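Local coordinates for protein CDA peptide synthetase I (Streptomyces coelicolor, PDB 4JN5) that belongs to the condensation-domain family of peptide synthetases and has the two-lobed fold of that family, at residues Asp287-Val292 and Pro314-Val319. Sequence-based numbering, arbitrary orientation.
Sequences DVVVSV and PLRLAV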
# COMPACT_ATOMS: atom_id res chain seq x y z
N ASP A 287 6.62 -18.91 19.18
CA ASP A 287 7.25 -18.12 18.12
C ASP A 287 6.22 -17.65 17.10
O ASP A 287 5.71 -18.43 16.30
CB ASP A 287 8.35 -18.93 17.43
CG ASP A 287 9.54 -19.19 18.33
OD1 ASP A 287 9.82 -18.34 19.20
OD2 ASP A 287 10.20 -20.23 18.16
N VAL A 288 5.91 -16.35 17.15
CA VAL A 288 4.94 -15.76 16.25
C VAL A 288 5.62 -14.97 15.14
O VAL A 288 6.52 -14.18 15.40
CB VAL A 288 3.97 -14.82 17.01
CG1 VAL A 288 3.19 -13.95 16.04
CG2 VAL A 288 3.03 -15.63 17.89
N VAL A 289 5.20 -15.20 13.90
CA VAL A 289 5.76 -14.49 12.76
C VAL A 289 4.76 -13.49 12.18
O VAL A 289 3.60 -13.81 11.94
CB VAL A 289 6.21 -15.46 11.65
CG1 VAL A 289 6.58 -14.68 10.39
CG2 VAL A 289 7.37 -16.30 12.12
N VAL A 290 5.23 -12.26 11.97
CA VAL A 290 4.42 -11.22 11.37
C VAL A 290 5.27 -10.35 10.46
O VAL A 290 6.28 -9.79 10.89
CB VAL A 290 3.73 -10.34 12.44
CG1 VAL A 290 4.60 -10.23 13.68
CG2 VAL A 290 3.40 -8.97 11.88
N SER A 291 4.87 -10.25 9.20
CA SER A 291 5.64 -9.51 8.20
C SER A 291 5.33 -8.02 8.23
O SER A 291 4.21 -7.61 8.54
CB SER A 291 5.39 -10.07 6.80
OG SER A 291 5.90 -11.39 6.68
N VAL A 292 6.33 -7.21 7.91
CA VAL A 292 6.19 -5.76 7.90
C VAL A 292 6.75 -5.19 6.61
O VAL A 292 7.82 -5.59 6.16
CB VAL A 292 6.92 -5.13 9.10
CG1 VAL A 292 6.84 -3.61 9.03
CG2 VAL A 292 6.35 -5.64 10.42
N PRO A 314 9.87 -10.59 7.40
CA PRO A 314 9.24 -11.25 8.55
C PRO A 314 9.88 -10.92 9.89
O PRO A 314 11.10 -10.79 9.99
CB PRO A 314 9.43 -12.74 8.24
CG PRO A 314 10.69 -12.78 7.45
CD PRO A 314 10.72 -11.52 6.63
N LEU A 315 9.05 -10.77 10.92
CA LEU A 315 9.51 -10.59 12.29
C LEU A 315 9.24 -11.84 13.11
O LEU A 315 8.08 -12.18 13.35
CB LEU A 315 8.81 -9.40 12.94
CG LEU A 315 9.29 -7.98 12.62
CD1 LEU A 315 8.32 -6.96 13.18
CD2 LEU A 315 10.69 -7.75 13.17
N ARG A 316 10.29 -12.52 13.54
CA ARG A 316 10.14 -13.64 14.46
C ARG A 316 10.02 -13.13 15.88
O ARG A 316 11.00 -12.66 16.47
CB ARG A 316 11.32 -14.61 14.35
CG ARG A 316 11.29 -15.49 13.11
CD ARG A 316 12.29 -16.63 13.23
NE ARG A 316 12.02 -17.47 14.39
CZ ARG A 316 12.78 -18.50 14.76
NH1 ARG A 316 13.85 -18.82 14.05
NH2 ARG A 316 12.46 -19.21 15.83
N LEU A 317 8.82 -13.21 16.44
CA LEU A 317 8.56 -12.69 17.77
C LEU A 317 8.22 -13.79 18.76
O LEU A 317 7.18 -14.44 18.66
CB LEU A 317 7.42 -11.67 17.71
CG LEU A 317 7.64 -10.52 16.72
CD1 LEU A 317 6.40 -9.65 16.62
CD2 LEU A 317 8.85 -9.69 17.13
N ALA A 318 9.11 -14.00 19.73
CA ALA A 318 8.85 -14.95 20.80
C ALA A 318 7.97 -14.30 21.85
O ALA A 318 8.28 -13.22 22.35
CB ALA A 318 10.16 -15.42 21.42
N VAL A 319 6.86 -14.96 22.19
CA VAL A 319 5.92 -14.40 23.15
C VAL A 319 5.50 -15.42 24.21
O VAL A 319 4.94 -16.46 23.88
CB VAL A 319 4.66 -13.85 22.46
CG1 VAL A 319 3.68 -13.31 23.49
CG2 VAL A 319 5.03 -12.78 21.45
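Val290 and Leu317 meet on the buried face of an antiparallel strand pair, CG1 of Val290 lying 3.5 Å from CD1 of Leu317 as the two side chains cross at a slant. Farther along the same face CG2 of Val292 reaches Leu315 CD1 at 3.6 Å. Chi1 (-79° in Leu315) swings CG back beside the backbone N, so that CG as well as CB nears Val290 O in Leu315 and Val288 O in Leu317. Helices 267-283 and 325-340 close over this layer, Leu279 touching Val288 and Ala335 both leucines. The two strands, consecutive and antiparallel, form a beta hairpin with a long connection, packed on helices within the condensation domain, and Ser291 continues the backbone pairing to Pro362 and Val364. Two hydrogen-bonded pairs join the strands: Val288 N to Leu317 O and Leu317 N to Val288 O are both 2.7 Å, whereas Val290 N to Leu315 O stretches to 3.2 Å. Between them the CA of Val289 directs its hydrogen at Leu315 O.

The other face is looser. Val289 places CG1 beside Pro314 CB and CG2 by Arg316 CG, both at 4.1 Å. Toward the exposed end, Arg316, bent at chi3 (59°), brings NH2 to Asp287 OD2 in a salt bridge of 3.4 Å whose hydrogen bond is weak; the carboxylate meets the guanidinium edge with the planes 76° apart, while NH1 turns to Asp223 and the carbonyl of Leu220.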